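Local coordinates for protein uroporphyrin-III C-methyltransferase (Thermus thermophilus, PDB 1VE2) that probably transfers methyl groups from S-adenosyl-L-methionine to uroporphyrinogen III, an early step on the branch of tetrapyrrole biosynthesis that leads to sirohaem and cobalamin, at residues S117-L122 with R136-A141; A69-L74 with G96-A101; L74-R79 with A105-E110. All coordinates share one frame; numbering follows the deposited sequence.

Interaction 1: S117-L122 with R136-A141; sequences SAVGAL and RSFAVA
V119 lays its CG2 methyl obliquely against the F138 ring, 3.8 Å from CE1, with CZ almost as near. The two side chains meet at about a right angle. In V119, CG1 is anti to the backbone N (chi1 176°), which leaves CG2 beside that N and directed to the phenyl group. F138 has its CG between the backbone N and the carbonyl carbon (chi1 70°), and the ring reaches out from the strand to the helix. Next to this pair, A118 sits at the N-cap of helix 119-124 and turns its CB to V140 CG1 at 4.4 Å, a looser touch. Its methyl also rests on V157 and L159 of the neighbouring strand 155-159, where a small side chain fits close to the sheet. F138 and V140 lie two apart on strand 138-142 and so face the same way, toward the helix. This strand is an edge of the mixed sheet within the chain, yet it pairs antiparallel with a strand of the second subunit, where F138 packs on V140 of that subunit. With four buried, wholly apolar side chains, the contact implies dispersion and exclusion of water as its source of stability.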
ATOM      1  N   SER A 117       0.412  -5.834  -3.249  1.00 21.13           N
ATOM      2  CA  SER A 117       0.739  -7.256  -3.153  1.00 25.54           C
ATOM      3  C   SER A 117       1.485  -7.584  -1.879  1.00 27.38           C
ATOM      4  O   SER A 117       1.446  -8.721  -1.415  1.00 29.39           O
ATOM      5  CB  SER A 117       1.610  -7.680  -4.345  1.00 25.78           C
ATOM      6  OG  SER A 117       0.949  -7.479  -5.585  1.00 29.04           O
ATOM      7  N   ALA A 118       2.182  -6.591  -1.330  1.00 26.04           N
ATOM      8  CA  ALA A 118       2.943  -6.779  -0.106  1.00 27.27           C
ATOM      9  C   ALA A 118       2.103  -6.323   1.078  1.00 27.29           C
ATOM     10  O   ALA A 118       1.357  -7.111   1.657  1.00 26.45           O
ATOM     11  CB  ALA A 118       4.251  -5.985  -0.170  1.00 27.10           C
ATOM     12  N   VAL A 119       2.213  -5.038   1.408  1.00 24.54           N
ATOM     13  CA  VAL A 119       1.486  -4.433   2.517  1.00 25.33           C
ATOM     14  C   VAL A 119       0.001  -4.785   2.599  1.00 25.40           C
ATOM     15  O   VAL A 119      -0.524  -5.060   3.677  1.00 24.50           O
ATOM     16  CB  VAL A 119       1.631  -2.890   2.472  1.00 27.50           C
ATOM     17  CG1 VAL A 119       0.803  -2.247   3.569  1.00 28.09           C
ATOM     18  CG2 VAL A 119       3.104  -2.505   2.620  1.00 27.86           C
ATOM     19  N   GLY A 120      -0.679  -4.762   1.460  1.00 26.23           N
ATOM     20  CA  GLY A 120      -2.094  -5.073   1.448  1.00 24.75           C
ATOM     21  C   GLY A 120      -2.398  -6.492   1.887  1.00 24.17           C
ATOM     22  O   GLY A 120      -3.332  -6.719   2.655  1.00 23.34           O
ATOM     23  N   ALA A 121      -1.616  -7.453   1.401  1.00 23.93           N
ATOM     24  CA  ALA A 121      -1.826  -8.852   1.759  1.00 22.42           C
ATOM     25  C   ALA A 121      -1.610  -9.064   3.250  1.00 21.86           C
ATOM     26  O   ALA A 121      -2.401  -9.734   3.915  1.00 20.22           O
ATOM     27  CB  ALA A 121      -0.882  -9.754   0.961  1.00 22.67           C
ATOM     28  N   LEU A 122      -0.530  -8.496   3.776  1.00 21.57           N
ATOM     29  CA  LEU A 122      -0.232  -8.629   5.199  1.00 22.72           C
ATOM     30  C   LEU A 122      -1.361  -8.043   6.052  1.00 22.49           C
ATOM     31  O   LEU A 122      -1.769  -8.640   7.045  1.00 23.09           O
ATOM     32  CB  LEU A 122       1.098  -7.940   5.512  1.00 24.63           C
ATOM     33  CG  LEU A 122       2.294  -8.527   4.756  1.00 27.32           C
ATOM     34  CD1 LEU A 122       3.521  -7.673   4.981  1.00 30.18           C
ATOM     35  CD2 LEU A 122       2.553  -9.949   5.235  1.00 30.64           C
ATOM     36  N   ARG A 136       9.470   0.581  13.750  1.00 21.93           N
ATOM     37  CA  ARG A 136       8.892   1.887  13.475  1.00 22.59           C
ATOM     38  C   ARG A 136       8.976   2.206  11.983  1.00 21.44           C
ATOM     39  O   ARG A 136       8.490   3.241  11.537  1.00 21.53           O
ATOM     40  CB  ARG A 136       9.634   2.972  14.258  1.00 26.61           C
ATOM     41  CG  ARG A 136      11.138   2.969  14.034  1.00 34.48           C
ATOM     42  CD  ARG A 136      11.764   4.293  14.451  1.00 40.69           C
ATOM     43  NE  ARG A 136      11.503   4.628  15.850  1.00 45.05           N
ATOM     44  CZ  ARG A 136      12.025   3.985  16.890  1.00 47.31           C
ATOM     45  NH1 ARG A 136      12.844   2.956  16.706  1.00 49.44           N
ATOM     46  NH2 ARG A 136      11.747   4.390  18.122  1.00 49.61           N
ATOM     47  N   SER A 137       9.580   1.309  11.214  1.00 18.03           N
ATOM     48  CA  SER A 137       9.735   1.534   9.781  1.00 17.02           C
ATOM     49  C   SER A 137       9.769   0.223   9.020  1.00 17.66           C
ATOM     50  O   SER A 137      10.084  -0.821   9.587  1.00 17.11           O
ATOM     51  CB  SER A 137      11.054   2.265   9.510  1.00 17.57           C
ATOM     52  OG  SER A 137      12.161   1.442   9.872  1.00 19.05           O
ATOM     53  N   PHE A 138       9.434   0.277   7.735  1.00 16.25           N
ATOM     54  CA  PHE A 138       9.501  -0.917   6.912  1.00 16.59           C
ATOM     55  C   PHE A 138       9.999  -0.576   5.511  1.00 16.56           C
ATOM     56  O   PHE A 138       9.891   0.561   5.058  1.00 14.49           O
ATOM     57  CB  PHE A 138       8.144  -1.649   6.876  1.00 15.37           C
ATOM     58  CG  PHE A 138       7.066  -0.935   6.110  1.00 16.82           C
ATOM     59  CD1 PHE A 138       6.989  -1.045   4.725  1.00 14.54           C
ATOM     60  CD2 PHE A 138       6.109  -0.166   6.780  1.00 16.85           C
ATOM     61  CE1 PHE A 138       5.972  -0.400   4.006  1.00 18.07           C
ATOM     62  CE2 PHE A 138       5.092   0.482   6.076  1.00 16.21           C
ATOM     63  CZ  PHE A 138       5.021   0.366   4.686  1.00 17.24           C
ATOM     64  N   ALA A 139      10.609  -1.551   4.847  1.00 14.40           N
ATOM     65  CA  ALA A 139      11.096  -1.324   3.498  1.00 14.66           C
ATOM     66  C   ALA A 139      10.609  -2.476   2.645  1.00 14.43           C
ATOM     67  O   ALA A 139      10.381  -3.581   3.148  1.00 15.88           O
ATOM     68  CB  ALA A 139      12.621  -1.260   3.474  1.00 17.10           C
ATOM     69  N   VAL A 140      10.442  -2.214   1.360  1.00 12.69           N
ATOM     70  CA  VAL A 140       9.982  -3.240   0.441  1.00 13.85           C
ATOM     71  C   VAL A 140      10.959  -3.330  -0.727  1.00 16.59           C
ATOM     72  O   VAL A 140      11.394  -2.315  -1.276  1.00 15.71           O
ATOM     73  CB  VAL A 140       8.581  -2.913  -0.119  1.00 14.12           C
ATOM     74  CG1 VAL A 140       8.101  -4.059  -1.022  1.00 14.46           C
ATOM     75  CG2 VAL A 140       7.587  -2.687   1.026  1.00 11.72           C
ATOM     76  N   ALA A 141      11.303  -4.551  -1.109  1.00 16.73           N
ATOM     77  CA  ALA A 141      12.215  -4.736  -2.229  1.00 19.91           C
ATOM     78  C   ALA A 141      11.856  -6.067  -2.853  1.00 21.76           C
ATOM     79  O   ALA A 141      10.992  -6.768  -2.342  1.00 21.29           O
ATOM     80  CB  ALA A 141      13.661  -4.747  -1.741  1.00 18.56           C
TER

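Interaction 2: A69-L74 with G96-A101; sequences ARLIAL and GEEALA
I72 has CG1 anti to its carbonyl carbon, beside the backbone N (chi1 -67°), and CD1 extends on (chi2 171°) from helix 64-76 toward helix 95-105; L71 turns its CD1 to the same neighbour one position earlier. These two helices lie side by side on one face of the parallel sheet of an alpha/beta domain, linked through strand 80-85. The backbones keep an ordinary helix-packing distance, CA of I72 being 8.5 Å from CA of A101, and the long aliphatic branches bridge the gap. A101 presents only a methyl group to helix 64-76, which leaves room for isoleucine to come near its backbone; I72 also packs on L102 further along. L71, beneath it, is buried against L33 of strand 31-34, which suits leucine. E98 CB does not aim at the opposite helix, but the extended side chain brings its carboxylate there, OE2 lying 4.4 Å from L71 CD1. That carboxylate is buried and its charge is met elsewhere: OE1 forms a salt bridge with K85, and OE2 is gripped by a salt bridge to R83 and a hydrogen bond from Q64. Such pairing would favour the ionised form. On the more exposed side, I72 CD1 comes within 4.1 Å of the carbonyl O of A101.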
ATOM      1  N   ALA A  69       3.339  -0.121 -26.489  1.00 22.26           N
ATOM      2  CA  ALA A  69       2.967   0.305 -27.831  1.00 22.87           C
ATOM      3  C   ALA A  69       1.492   0.027 -28.099  1.00 22.73           C
ATOM      4  O   ALA A  69       0.797   0.842 -28.704  1.00 23.42           O
ATOM      5  CB  ALA A  69       3.834  -0.409 -28.877  1.00 22.11           C
ATOM      6  N   ARG A  70       1.010  -1.123 -27.639  1.00 24.09           N
ATOM      7  CA  ARG A  70      -0.382  -1.482 -27.869  1.00 23.84           C
ATOM      8  C   ARG A  70      -1.340  -0.541 -27.139  1.00 23.91           C
ATOM      9  O   ARG A  70      -2.368  -0.152 -27.692  1.00 23.62           O
ATOM     10  CB  ARG A  70      -0.629  -2.936 -27.455  1.00 27.01           C
ATOM     11  CG  ARG A  70      -2.022  -3.452 -27.803  1.00 27.45           C
ATOM     12  CD  ARG A  70      -2.406  -3.133 -29.245  1.00 30.55           C
ATOM     13  NE  ARG A  70      -3.673  -3.761 -29.628  1.00 33.32           N
ATOM     14  CZ  ARG A  70      -4.382  -3.426 -30.705  1.00 35.55           C
ATOM     15  NH1 ARG A  70      -3.957  -2.463 -31.514  1.00 35.06           N
ATOM     16  NH2 ARG A  70      -5.516  -4.062 -30.978  1.00 36.38           N
ATOM     17  N   LEU A  71      -1.003  -0.168 -25.906  1.00 22.65           N
ATOM     18  CA  LEU A  71      -1.849   0.750 -25.137  1.00 21.91           C
ATOM     19  C   LEU A  71      -1.967   2.071 -25.903  1.00 21.38           C
ATOM     20  O   LEU A  71      -3.060   2.620 -26.071  1.00 22.96           O
ATOM     21  CB  LEU A  71      -1.238   1.001 -23.747  1.00 19.63           C
ATOM     22  CG  LEU A  71      -1.202  -0.197 -22.785  1.00 19.95           C
ATOM     23  CD1 LEU A  71      -0.415   0.164 -21.526  1.00 20.50           C
ATOM     24  CD2 LEU A  71      -2.619  -0.617 -22.432  1.00 21.48           C
ATOM     25  N   ILE A  72      -0.829   2.570 -26.375  1.00 21.26           N
ATOM     26  CA  ILE A  72      -0.786   3.809 -27.130  1.00 21.71           C
ATOM     27  C   ILE A  72      -1.563   3.652 -28.435  1.00 22.46           C
ATOM     28  O   ILE A  72      -2.383   4.502 -28.771  1.00 23.18           O
ATOM     29  CB  ILE A  72       0.676   4.228 -27.424  1.00 21.47           C
ATOM     30  CG1 ILE A  72       1.369   4.609 -26.107  1.00 22.64           C
ATOM     31  CG2 ILE A  72       0.713   5.404 -28.410  1.00 22.40           C
ATOM     32  CD1 ILE A  72       2.870   4.830 -26.221  1.00 20.47           C
ATOM     33  N   ALA A  73      -1.323   2.563 -29.161  1.00 23.60           N
ATOM     34  CA  ALA A  73      -2.026   2.335 -30.423  1.00 25.21           C
ATOM     35  C   ALA A  73      -3.542   2.354 -30.205  1.00 26.31           C
ATOM     36  O   ALA A  73      -4.270   3.037 -30.923  1.00 27.02           O
ATOM     37  CB  ALA A  73      -1.599   0.997 -31.034  1.00 25.45           C
ATOM     38  N   LEU A  74      -4.007   1.607 -29.209  1.00 26.17           N
ATOM     39  CA  LEU A  74      -5.433   1.537 -28.906  1.00 25.90           C
ATOM     40  C   LEU A  74      -6.058   2.890 -28.598  1.00 26.85           C
ATOM     41  O   LEU A  74      -7.157   3.191 -29.072  1.00 26.44           O
ATOM     42  CB  LEU A  74      -5.674   0.582 -27.736  1.00 26.45           C
ATOM     43  CG  LEU A  74      -5.538  -0.897 -28.103  1.00 26.00           C
ATOM     44  CD1 LEU A  74      -5.445  -1.750 -26.848  1.00 27.74           C
ATOM     45  CD2 LEU A  74      -6.725  -1.306 -28.963  1.00 27.93           C
ATOM     46  N   GLY A  96       5.592   2.800 -13.690  1.00 18.68           N
ATOM     47  CA  GLY A  96       6.112   4.139 -13.889  1.00 17.66           C
ATOM     48  C   GLY A  96       6.588   4.339 -15.315  1.00 18.17           C
ATOM     49  O   GLY A  96       6.474   5.428 -15.871  1.00 18.38           O
ATOM     50  N   GLU A  97       7.136   3.293 -15.922  1.00 15.80           N
ATOM     51  CA  GLU A  97       7.591   3.425 -17.296  1.00 18.24           C
ATOM     52  C   GLU A  97       6.398   3.547 -18.244  1.00 17.89           C
ATOM     53  O   GLU A  97       6.465   4.268 -19.246  1.00 17.59           O
ATOM     54  CB  GLU A  97       8.454   2.228 -17.685  1.00 19.12           C
ATOM     55  CG  GLU A  97       9.785   2.194 -16.976  1.00 19.97           C
ATOM     56  CD  GLU A  97      10.620   1.038 -17.448  1.00 23.14           C
ATOM     57  OE1 GLU A  97      11.104   0.273 -16.598  1.00 25.58           O
ATOM     58  OE2 GLU A  97      10.781   0.895 -18.675  1.00 28.01           O
ATOM     59  N   GLU A  98       5.308   2.849 -17.933  1.00 17.46           N
ATOM     60  CA  GLU A  98       4.116   2.919 -18.769  1.00 18.59           C
ATOM     61  C   GLU A  98       3.540   4.325 -18.686  1.00 19.53           C
ATOM     62  O   GLU A  98       3.192   4.916 -19.706  1.00 17.79           O
ATOM     63  CB  GLU A  98       3.078   1.883 -18.321  1.00 18.97           C
ATOM     64  CG  GLU A  98       3.532   0.443 -18.570  1.00 18.61           C
ATOM     65  CD  GLU A  98       2.581  -0.599 -17.995  1.00 20.99           C
ATOM     66  OE1 GLU A  98       2.019  -0.368 -16.895  1.00 20.85           O
ATOM     67  OE2 GLU A  98       2.410  -1.664 -18.635  1.00 19.43           O
ATOM     68  N   ALA A  99       3.454   4.862 -17.470  1.00 16.62           N
ATOM     69  CA  ALA A  99       2.937   6.219 -17.281  1.00 16.65           C
ATOM     70  C   ALA A  99       3.785   7.226 -18.054  1.00 16.73           C
ATOM     71  O   ALA A  99       3.251   8.096 -18.733  1.00 16.59           O
ATOM     72  CB  ALA A  99       2.937   6.581 -15.801  1.00 15.78           C
ATOM     73  N   LEU A 100       5.107   7.129 -17.929  1.00 15.64           N
ATOM     74  CA  LEU A 100       5.998   8.047 -18.641  1.00 17.55           C
ATOM     75  C   LEU A 100       5.798   7.964 -20.149  1.00 17.17           C
ATOM     76  O   LEU A 100       5.753   8.983 -20.841  1.00 17.66           O
ATOM     77  CB  LEU A 100       7.463   7.733 -18.333  1.00 20.43           C
ATOM     78  CG  LEU A 100       8.145   8.482 -17.200  1.00 22.87           C
ATOM     79  CD1 LEU A 100       9.586   7.981 -17.085  1.00 23.81           C
ATOM     80  CD2 LEU A 100       8.117   9.995 -17.485  1.00 22.79           C
ATOM     81  N   ALA A 101       5.696   6.740 -20.661  1.00 17.19           N
ATOM     82  CA  ALA A 101       5.509   6.548 -22.092  1.00 17.21           C
ATOM     83  C   ALA A 101       4.210   7.179 -22.576  1.00 19.99           C
ATOM     84  O   ALA A 101       4.172   7.796 -23.642  1.00 20.71           O
ATOM     85  CB  ALA A 101       5.532   5.057 -22.430  1.00 17.68           C
TER

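Interaction 3: L74-R79 with A105-E110; sequences LAREGR and AGIPFE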
ATOM      1  N   LEU A  74      -4.007   1.607 -29.209  1.00 26.17           N
ATOM      2  CA  LEU A  74      -5.433   1.537 -28.906  1.00 25.90           C
ATOM      3  C   LEU A  74      -6.058   2.890 -28.598  1.00 26.85           C
ATOM      4  O   LEU A  74      -7.157   3.191 -29.072  1.00 26.44           O
ATOM      5  CB  LEU A  74      -5.674   0.582 -27.736  1.00 26.45           C
ATOM      6  CG  LEU A  74      -5.538  -0.897 -28.103  1.00 26.00           C
ATOM      7  CD1 LEU A  74      -5.445  -1.750 -26.848  1.00 27.74           C
ATOM      8  CD2 LEU A  74      -6.725  -1.306 -28.963  1.00 27.93           C
ATOM      9  N   ALA A  75      -5.366   3.701 -27.803  1.00 25.22           N
ATOM     10  CA  ALA A  75      -5.876   5.019 -27.438  1.00 26.84           C
ATOM     11  C   ALA A  75      -5.956   5.940 -28.657  1.00 28.56           C
ATOM     12  O   ALA A  75      -6.878   6.754 -28.780  1.00 28.79           O
ATOM     13  CB  ALA A  75      -4.984   5.648 -26.368  1.00 27.17           C
ATOM     14  N   ARG A  76      -4.985   5.823 -29.553  1.00 28.95           N
ATOM     15  CA  ARG A  76      -4.977   6.656 -30.747  1.00 30.99           C
ATOM     16  C   ARG A  76      -6.097   6.247 -31.702  1.00 33.35           C
ATOM     17  O   ARG A  76      -6.523   7.038 -32.544  1.00 33.91           O
ATOM     18  CB  ARG A  76      -3.603   6.593 -31.418  1.00 30.65           C
ATOM     19  CG  ARG A  76      -2.562   7.422 -30.662  1.00 28.79           C
ATOM     20  CD  ARG A  76      -1.159   7.283 -31.223  1.00 30.08           C
ATOM     21  NE  ARG A  76      -0.264   8.283 -30.640  1.00 30.30           N
ATOM     22  CZ  ARG A  76       1.063   8.217 -30.679  1.00 31.05           C
ATOM     23  NH1 ARG A  76       1.664   7.193 -31.275  1.00 31.39           N
ATOM     24  NH2 ARG A  76       1.791   9.177 -30.125  1.00 30.00           N
ATOM     25  N   GLU A  77      -6.573   5.012 -31.556  1.00 34.55           N
ATOM     26  CA  GLU A  77      -7.677   4.505 -32.368  1.00 36.27           C
ATOM     27  C   GLU A  77      -8.968   5.088 -31.795  1.00 36.25           C
ATOM     28  O   GLU A  77     -10.050   4.920 -32.358  1.00 37.15           O
ATOM     29  CB  GLU A  77      -7.739   2.975 -32.306  1.00 37.32           C
ATOM     30  CG  GLU A  77      -6.775   2.262 -33.239  1.00 39.05           C
ATOM     31  CD  GLU A  77      -6.797   0.760 -33.053  1.00 40.76           C
ATOM     32  OE1 GLU A  77      -7.884   0.221 -32.763  1.00 42.11           O
ATOM     33  OE2 GLU A  77      -5.733   0.117 -33.208  1.00 40.44           O
ATOM     34  N   GLY A  78      -8.836   5.767 -30.658  1.00 35.86           N
ATOM     35  CA  GLY A  78      -9.978   6.387 -30.008  1.00 34.54           C
ATOM     36  C   GLY A  78     -10.665   5.527 -28.962  1.00 33.15           C
ATOM     37  O   GLY A  78     -11.769   5.844 -28.526  1.00 33.26           O
ATOM     38  N   ARG A  79     -10.013   4.448 -28.545  1.00 32.72           N
ATOM     39  CA  ARG A  79     -10.582   3.540 -27.555  1.00 32.49           C
ATOM     40  C   ARG A  79     -10.192   3.851 -26.112  1.00 31.12           C
ATOM     41  O   ARG A  79      -9.154   4.463 -25.856  1.00 28.72           O
ATOM     42  CB  ARG A  79     -10.166   2.101 -27.867  1.00 34.67           C
ATOM     43  CG  ARG A  79     -10.822   1.485 -29.092  1.00 40.28           C
ATOM     44  CD  ARG A  79     -10.187   0.139 -29.392  1.00 42.67           C
ATOM     45  NE  ARG A  79     -11.037  -0.724 -30.207  1.00 48.97           N
ATOM     46  CZ  ARG A  79     -12.166  -1.287 -29.781  1.00 49.73           C
ATOM     47  NH1 ARG A  79     -12.593  -1.082 -28.543  1.00 50.28           N
ATOM     48  NH2 ARG A  79     -12.866  -2.067 -30.593  1.00 52.12           N
ATOM     49  N   ALA A 105       3.855  10.285 -25.124  1.00 21.10           N
ATOM     50  CA  ALA A 105       3.159  10.043 -26.387  1.00 22.12           C
ATOM     51  C   ALA A 105       1.947  10.959 -26.531  1.00 23.80           C
ATOM     52  O   ALA A 105       1.288  10.970 -27.575  1.00 25.88           O
ATOM     53  CB  ALA A 105       2.733   8.578 -26.485  1.00 23.09           C
ATOM     54  N   GLY A 106       1.653  11.722 -25.484  1.00 23.89           N
ATOM     55  CA  GLY A 106       0.516  12.627 -25.505  1.00 24.31           C
ATOM     56  C   GLY A 106      -0.820  11.912 -25.379  1.00 25.65           C
ATOM     57  O   GLY A 106      -1.838  12.396 -25.871  1.00 25.41           O
ATOM     58  N   ILE A 107      -0.820  10.758 -24.712  1.00 24.91           N
ATOM     59  CA  ILE A 107      -2.033   9.964 -24.528  1.00 24.47           C
ATOM     60  C   ILE A 107      -2.679  10.231 -23.172  1.00 24.60           C
ATOM     61  O   ILE A 107      -2.024  10.128 -22.135  1.00 22.43           O
ATOM     62  CB  ILE A 107      -1.723   8.448 -24.609  1.00 23.71           C
ATOM     63  CG1 ILE A 107      -1.058   8.118 -25.945  1.00 25.02           C
ATOM     64  CG2 ILE A 107      -2.998   7.639 -24.431  1.00 24.17           C
ATOM     65  CD1 ILE A 107      -1.882   8.507 -27.158  1.00 25.10           C
ATOM     66  N   PRO A 108      -3.975  10.585 -23.160  1.00 23.72           N
ATOM     67  CA  PRO A 108      -4.606  10.836 -21.860  1.00 22.98           C
ATOM     68  C   PRO A 108      -4.604   9.547 -21.034  1.00 20.98           C
ATOM     69  O   PRO A 108      -4.891   8.470 -21.558  1.00 19.99           O
ATOM     70  CB  PRO A 108      -6.021  11.280 -22.244  1.00 24.70           C
ATOM     71  CG  PRO A 108      -5.817  11.930 -23.585  1.00 26.03           C
ATOM     72  CD  PRO A 108      -4.875  10.956 -24.265  1.00 24.99           C
ATOM     73  N   PHE A 109      -4.256   9.647 -19.754  1.00 21.64           N
ATOM     74  CA  PHE A 109      -4.244   8.459 -18.902  1.00 19.85           C
ATOM     75  C   PHE A 109      -4.502   8.796 -17.442  1.00 20.14           C
ATOM     76  O   PHE A 109      -4.309   9.934 -17.011  1.00 21.07           O
ATOM     77  CB  PHE A 109      -2.902   7.719 -19.033  1.00 19.61           C
ATOM     78  CG  PHE A 109      -1.763   8.389 -18.318  1.00 20.31           C
ATOM     79  CD1 PHE A 109      -1.446   8.039 -17.005  1.00 20.49           C
ATOM     80  CD2 PHE A 109      -1.025   9.389 -18.944  1.00 19.88           C
ATOM     81  CE1 PHE A 109      -0.403   8.683 -16.320  1.00 20.07           C
ATOM     82  CE2 PHE A 109       0.019  10.039 -18.269  1.00 21.84           C
ATOM     83  CZ  PHE A 109       0.326   9.680 -16.953  1.00 22.06           C
ATOM     84  N   GLU A 110      -4.962   7.800 -16.693  1.00 18.62           N
ATOM     85  CA  GLU A 110      -5.216   7.944 -15.268  1.00 18.20           C
ATOM     86  C   GLU A 110      -4.721   6.676 -14.603  1.00 17.40           C
ATOM     87  O   GLU A 110      -4.766   5.596 -15.200  1.00 16.45           O
ATOM     88  CB  GLU A 110      -6.709   8.102 -14.963  1.00 21.31           C
ATOM     89  CG  GLU A 110      -7.326   9.375 -15.471  1.00 26.06           C
ATOM     90  CD  GLU A 110      -8.741   9.586 -14.952  1.00 28.58           C
ATOM     91  OE1 GLU A 110      -9.450  10.445 -15.518  1.00 29.11           O
ATOM     92  OE2 GLU A 110      -9.142   8.905 -13.982  1.00 26.60           O
TER
HETATM   93  O   HOH W   1      -1.109  10.642 -29.908  1.00 44.10           O
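R76 and I107 cross at about a right angle, the arginine chain passing over the tip of the isoleucine. The contact joins the C-terminal end of helix 64-76 to the turn between helix 95-105 and strand 109-112, part of the alpha/beta layering over the parallel sheet. Both helices finish in a Schellman motif, with G78 and G106 taking the positive phi that glycine readily accepts. R76 runs extended from CG to NE, and I107 CD1 meets it at CG (3.7 Å) and at NE. The chain thus lies across the CD1 methyl of I107 while the charged end goes on to A105. There NH2 donates to the carbonyl O of A105 at 3.2 Å, on a lone pair in the carbonyl plane, though the acceptor is tilted 24° from the guanidinium plane and the N-H...O angle is 138°, so the bond is far from straight. Being at a helix C-terminus, this carbonyl would be a favourable acceptor for a cation. Deeper in, I107 has CG2 anti to the backbone N and facing A75, whose CB is only 3.4 Å from it, tighter than usual for two carbons. Both residues also pack on V5 of strand 4-9, and alanine's small size lets the helix approach. On the solvent side, a water in the guanidinium plane accepts from R76 NE at 2.6 Å and donates weakly to A105 O.

How the interactions relate
Interactions 2 and 3 form one continuous patch, their centres 8 Å apart. They share L74 and helix 64-76, and their segments alternate along the chain. I72 joins them: its CD1 lies 3.8 Å from A105 CB, and its CG2 packs on I107 CG1. Helix 64-76 thus runs from the helix pair of interaction 2 to its Schellman end in interaction 3. Interaction 1 is separate, beyond the chain's centre on the mixed sheet, with nearest atoms about 13 Å from interaction 2 and about 17 Å from interaction 3. Strand 109-112 leads on to helix 119-124, connecting the two regions. Interactions 1 and 2 both reach the second subunit.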